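Local coordinates for anopheles gambiae adenosine kinase (Anopheles gambiae, PDB 3LOO), which catalyses the phosphorylation of adenosine to AMP with ATP as phosphate donor, as an adenosine kinase of the pfkB carbohydrate kinase family, at residues G321-L324 and A325-Q329; I337-G340 and I341-A344. All coordinates share one frame; numbering follows the deposited sequence.

Contact 1: residues G321-L324 and A325-Q329; sequences GGFL and AQLLQ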
loop_
_atom_site.group_PDB
_atom_site.type_symbol
_atom_site.label_atom_id
_atom_site.label_comp_id
_atom_site.label_asym_id
_atom_site.label_seq_id
_atom_site.Cartn_x
_atom_site.Cartn_y
_atom_site.Cartn_z
ATOM N N GLY A 321 0.843 7.719 -2.203
ATOM C CA GLY A 321 -0.243 8.718 -2.344
ATOM C C GLY A 321 0.212 10.003 -3.061
ATOM O O GLY A 321 -0.499 10.497 -3.907
ATOM N N GLY A 322 1.380 10.538 -2.706
ATOM C CA GLY A 322 1.926 11.757 -3.328
ATOM C C GLY A 322 2.182 11.521 -4.813
ATOM O O GLY A 322 1.838 12.350 -5.660
ATOM N N PHE A 323 2.802 10.380 -5.118
ATOM C CA PHE A 323 3.069 9.949 -6.495
ATOM C C PHE A 323 1.785 9.886 -7.319
ATOM O O PHE A 323 1.728 10.418 -8.462
ATOM C CB PHE A 323 3.774 8.573 -6.506
ATOM C CG PHE A 323 4.076 8.036 -7.900
ATOM C CD1 PHE A 323 5.366 8.149 -8.436
ATOM C CD2 PHE A 323 3.094 7.421 -8.655
ATOM C CE1 PHE A 323 5.670 7.666 -9.719
ATOM C CE2 PHE A 323 3.385 6.915 -9.925
ATOM C CZ PHE A 323 4.678 7.039 -10.466
ATOM N N LEU A 324 0.765 9.240 -6.763
ATOM C CA LEU A 324 -0.518 9.032 -7.487
ATOM C C LEU A 324 -1.251 10.383 -7.680
ATOM O O LEU A 324 -1.910 10.585 -8.685
ATOM C CB LEU A 324 -1.440 8.065 -6.728
ATOM C CG LEU A 324 -1.051 6.571 -6.748
ATOM C CD1 LEU A 324 -1.912 5.829 -5.777
ATOM C CD2 LEU A 324 -1.254 5.995 -8.150
ATOM N N ALA A 325 -1.165 11.279 -6.699
ATOM C CA ALA A 325 -1.793 12.603 -6.848
ATOM C C ALA A 325 -1.258 13.352 -8.094
ATOM O O ALA A 325 -2.005 14.087 -8.780
ATOM C CB ALA A 325 -1.583 13.421 -5.595
ATOM N N GLN A 326 0.037 13.208 -8.372
ATOM C CA GLN A 326 0.624 13.880 -9.527
ATOM C C GLN A 326 0.379 13.118 -10.804
ATOM O O GLN A 326 0.240 13.730 -11.862
ATOM C CB GLN A 326 2.115 14.158 -9.335
ATOM C CG GLN A 326 2.378 15.091 -8.159
ATOM C CD GLN A 326 1.498 16.352 -8.176
ATOM O OE1 GLN A 326 1.189 16.902 -9.231
ATOM N NE2 GLN A 326 1.102 16.812 -6.998
ATOM N N LEU A 327 0.313 11.786 -10.702
ATOM C CA LEU A 327 0.118 10.929 -11.860
ATOM C C LEU A 327 -1.255 11.209 -12.470
ATOM O O LEU A 327 -1.392 11.268 -13.697
ATOM C CB LEU A 327 0.194 9.441 -11.458
ATOM C CG LEU A 327 0.168 8.435 -12.613
ATOM C CD1 LEU A 327 1.461 8.523 -13.443
ATOM C CD2 LEU A 327 -0.064 6.962 -12.141
ATOM N N LEU A 328 -2.256 11.355 -11.598
ATOM C CA LEU A 328 -3.625 11.673 -11.992
ATOM C C LEU A 328 -3.724 13.041 -12.689
ATOM O O LEU A 328 -4.596 13.237 -13.505
ATOM C CB LEU A 328 -4.592 11.580 -10.787
ATOM C CG LEU A 328 -5.261 10.205 -10.562
ATOM C CD1 LEU A 328 -4.250 9.067 -10.457
ATOM C CD2 LEU A 328 -6.160 10.217 -9.322
ATOM N N GLN A 329 -2.805 13.954 -12.369
ATOM C CA GLN A 329 -2.737 15.269 -12.986
ATOM C C GLN A 329 -1.780 15.272 -14.182
ATOM O O GLN A 329 -1.306 16.337 -14.565
ATOM C CB GLN A 329 -2.283 16.285 -11.933
ATOM C CG GLN A 329 -3.297 16.424 -10.802
ATOM C CD GLN A 329 -2.896 17.434 -9.784
ATOM O OE1 GLN A 329 -2.173 17.140 -8.822
ATOM N NE2 GLN A 329 -3.373 18.643 -9.967
#
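Leu324 O accepts the amide of Leu328 N at 3.0 Å, a nearly straight bond with 166° at the hydrogen. The same oxygen is also met by carbon, for Leu328 CD1 folds back to 3.3 Å from Leu324 O; the amide is the hydrogen-bond donor, and the methyl group only packs against the oxygen. Earlier in the helix, Ala325 N donates to Gly321 O at 3.0 Å, and Leu327 N to Phe323 O at 3.0 Å. Between these regular bonds the amide of Gln326 is held less firmly: its N divides between Gly322 O, 3.4 Å away, and Phe323 O, 3.3 Å away. Both bonds are weak, the second bent to 126°, so Phe323 O serves two amides.

Side chains add one apolar ridge. With CG of Phe323 anti to its backbone N (chi1 179°), the ring leaves the helix slanting toward its C-terminal end, and its CE2 comes 4.1 Å from Leu327 CD2, at an oblique approach; Leu324 CD2 is a looser neighbour of the same methyl, 4.3 Å from Leu327 CD2. Phe323 also meets Phe236 edge-to-face, and Leu324 and Leu327 rest on Met209 of strand 207-211. The i to i+4 bonding is that of an alpha-helix, here the last turns of helix 315-328 packed against the large mixed sheet of the pfkB kinase fold.

Contact 2: residues I337-G340 and I341-A344; sequences IKCG and IWAA. With B4P (bis(adenosine)-5'-tetraphosphate), chain D.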
loop_
_atom_site.group_PDB
_atom_site.type_symbol
_atom_site.label_atom_id
_atom_site.label_comp_id
_atom_site.label_asym_id
_atom_site.label_seq_id
_atom_site.Cartn_x
_atom_site.Cartn_y
_atom_site.Cartn_z
ATOM N N ILE A 337 7.447 11.592 -8.260
ATOM C CA ILE A 337 8.328 11.100 -7.189
ATOM C C ILE A 337 8.644 12.191 -6.155
ATOM O O ILE A 337 8.667 11.919 -4.943
ATOM C CB ILE A 337 9.606 10.450 -7.756
ATOM C CG1 ILE A 337 9.216 9.151 -8.481
ATOM C CG2 ILE A 337 10.717 10.246 -6.619
ATOM C CD1 ILE A 337 10.315 8.539 -9.357
ATOM N N LYS A 338 8.900 13.415 -6.634
ATOM C CA LYS A 338 9.171 14.542 -5.710
ATOM C C LYS A 338 7.944 14.809 -4.831
ATOM O O LYS A 338 8.076 15.038 -3.633
ATOM C CB LYS A 338 9.589 15.808 -6.474
ATOM C CG LYS A 338 10.966 15.725 -7.128
ATOM C CD LYS A 338 11.154 16.803 -8.204
ATOM C CE LYS A 338 12.629 17.006 -8.513
ATOM N NZ LYS A 338 12.821 17.715 -9.824
ATOM N N CYS A 339 6.743 14.755 -5.398
ATOM C CA CYS A 339 5.547 14.875 -4.551
ATOM C C CYS A 339 5.449 13.743 -3.517
ATOM O O CYS A 339 5.044 13.974 -2.379
ATOM C CB CYS A 339 4.274 14.953 -5.390
ATOM S SG CYS A 339 2.788 15.302 -4.400
ATOM N N GLY A 340 5.814 12.521 -3.925
ATOM C CA GLY A 340 5.870 11.360 -3.020
ATOM C C GLY A 340 6.796 11.612 -1.846
ATOM O O GLY A 340 6.443 11.381 -0.690
ATOM N N ILE A 341 7.989 12.106 -2.139
ATOM C CA ILE A 341 8.957 12.372 -1.083
ATOM C C ILE A 341 8.475 13.486 -0.176
ATOM O O ILE A 341 8.607 13.401 1.029
ATOM C CB ILE A 341 10.356 12.722 -1.652
ATOM C CG1 ILE A 341 10.931 11.498 -2.379
ATOM C CG2 ILE A 341 11.297 13.181 -0.498
ATOM C CD1 ILE A 341 12.097 11.824 -3.312
ATOM N N TRP A 342 7.897 14.525 -0.766
ATOM C CA TRP A 342 7.331 15.643 -0.003
ATOM C C TRP A 342 6.216 15.163 0.946
ATOM O O TRP A 342 6.184 15.534 2.127
ATOM C CB TRP A 342 6.808 16.726 -0.966
ATOM C CG TRP A 342 6.005 17.779 -0.289
ATOM C CD1 TRP A 342 6.487 18.913 0.336
ATOM C CD2 TRP A 342 4.579 17.811 -0.140
ATOM N NE1 TRP A 342 5.441 19.638 0.847
ATOM C CE2 TRP A 342 4.260 18.992 0.568
ATOM C CE3 TRP A 342 3.538 16.953 -0.539
ATOM C CZ2 TRP A 342 2.936 19.337 0.902
ATOM C CZ3 TRP A 342 2.229 17.294 -0.218
ATOM C CH2 TRP A 342 1.940 18.480 0.506
ATOM N N ALA A 343 5.342 14.298 0.437
ATOM C CA ALA A 343 4.186 13.824 1.204
ATOM C C ALA A 343 4.599 12.936 2.359
ATOM O O ALA A 343 4.074 13.058 3.477
ATOM C CB ALA A 343 3.203 13.081 0.293
ATOM N N ALA A 344 5.527 12.022 2.087
ATOM C CA ALA A 344 6.074 11.181 3.131
ATOM C C ALA A 344 6.668 12.048 4.252
ATOM O O ALA A 344 6.423 11.807 5.429
ATOM C CB ALA A 344 7.113 10.262 2.557
HETATM P PA B4P D . 4.967 1.116 7.622
HETATM O O1A B4P D . 4.878 2.245 8.637
HETATM O O2A B4P D . 5.602 -0.196 8.081
HETATM O O3A B4P D . 5.959 1.646 6.476
HETATM P PB B4P D . 5.496 1.739 4.953
HETATM O O1B B4P D . 4.450 2.838 4.753
HETATM O O2B B4P D . 5.284 0.375 4.319
HETATM O O3B B4P D . 7.008 2.378 4.687
HETATM P PG B4P D . 8.171 1.802 3.733
HETATM O O1G B4P D . 9.140 0.946 4.475
HETATM O O2G B4P D . 7.478 1.127 2.566
HETATM O O3G B4P D . 8.910 3.111 3.182
HETATM P PD B4P D . 10.377 3.708 3.490
HETATM O O1D B4P D . 10.665 3.500 4.931
HETATM O O2D B4P D . 11.382 3.304 2.448
HETATM O O5E B4P D . 3.518 0.855 6.934
HETATM C C5E B4P D . 2.481 0.886 7.889
HETATM C C4E B4P D . 1.138 0.470 7.363
HETATM O O4E B4P D . 1.133 -0.854 6.827
HETATM C C3E B4P D . 0.188 0.408 8.528
HETATM O O3E B4P D . -0.629 1.588 8.403
HETATM C C2E B4P D . -0.643 -0.849 8.295
HETATM O O2E B4P D . -2.062 -0.657 8.354
HETATM C C1E B4P D . -0.180 -1.344 6.912
HETATM N N9A B4P D . -0.178 -2.818 6.884
HETATM C C8A B4P D . 0.608 -3.678 7.596
HETATM N N7A B4P D . 0.252 -4.952 7.257
HETATM C C5A B4P D . -0.778 -4.903 6.361
HETATM C C6A B4P D . -1.538 -5.856 5.663
HETATM N N6A B4P D . -1.378 -7.205 5.826
HETATM N N1A B4P D . -2.517 -5.428 4.827
HETATM C C2A B4P D . -2.734 -4.105 4.616
HETATM N N3A B4P D . -2.011 -3.176 5.262
HETATM C C4A B4P D . -1.029 -3.548 6.124
HETATM O O5F B4P D . 10.028 5.263 3.316
HETATM C C5F B4P D . 9.276 5.748 2.210
HETATM C C4F B4P D . 9.565 7.246 2.114
HETATM O O4F B4P D . 9.425 7.902 3.387
HETATM C C3F B4P D . 11.020 7.499 1.759
HETATM O O3F B4P D . 11.205 7.335 0.359
HETATM C C2F B4P D . 11.225 8.921 2.243
HETATM O O2F B4P D . 10.743 9.862 1.264
HETATM C C1F B4P D . 10.377 8.965 3.528
HETATM N N9B B4P D . 11.285 8.641 4.674
HETATM C C8B B4P D . 11.375 7.451 5.302
HETATM N N7B B4P D . 12.305 7.491 6.287
HETATM C C5B B4P D . 12.843 8.727 6.312
HETATM C C6B B4P D . 13.827 9.368 7.061
HETATM N N6B B4P D . 14.459 8.681 8.046
HETATM N N1B B4P D . 14.125 10.681 6.810
HETATM C C2B B4P D . 13.493 11.372 5.829
HETATM N N3B B4P D . 12.532 10.793 5.055
HETATM C C4B B4P D . 12.173 9.485 5.243
#
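Ile341 packs against Ile337, one helical turn earlier, and its side chain can be followed outward atom by atom. CB lies 3.7 Å from Gly340 C and close to Ile337 O. CG1, anti to the carbonyl carbon (chi1 -65°), turns back over the preceding turn and comes 3.4 Å from Ile337 O. From there Ile341 CD1 stays beside Ile337 O while touching Ile337 CG2 at 3.9 Å, a methyl-to-methyl contact. Both branches border the bound bis(adenosine)-5'-tetraphosphate: Ile341 CG2 lies 3.8 Å from the ribose hydroxyl O2F, and Ile341 CG1 is only slightly farther from it. Ala344 adds its CB at 3.4 Å from O4F of the same ribose, so one apolar helix face borders this nucleoside half.

The backbone beneath is regular: Ile341 N bonds to Ile337 O, Trp342 N to Lys338 O and Ala343 N to Cys339 O, while Ala344 N to Gly340 O is the straightest at 171°. Away from the ligand, Cys339 SG sits obliquely beside Trp342, 5.4 Å from the centroid of the six-membered ring and 62° off its normal. Cys339 O lies at the edge of that ring, in its plane, 3.8 Å from CE3.

Helix 333-350 is thus wedged between elements: Ile337 and Ile341 meet Phe319 of helix 315-328 and Val286 of strand 284-290, whereas Cys339, Trp342 and Ala343 pack on Ile93 of helix 82-94.

How the contacts relate
Contacts 1 and 2 lie on consecutive helices, 315-328 and 333-350, with centres about 10 Å apart. Both are mainly buried, although contact 2 includes exposed Lys338 and contact 1 partly exposed Leu327. The helices touch directly: Phe323 CD1 approaches Ile337 CG1 at 4.0 Å, and Gly322 CA, with no side chain to intervene, lies 4.1 Å from Ala343 CB. Both contacts also pack on helix 82-94. Their chemistry differs with place: 321-329 presents leucines to strand 207-211 and has weakened bonding around Gln326, whereas 337-344 keeps four regular backbone bonds, adds a sulfur-aromatic pair and borders the ligand's ribose.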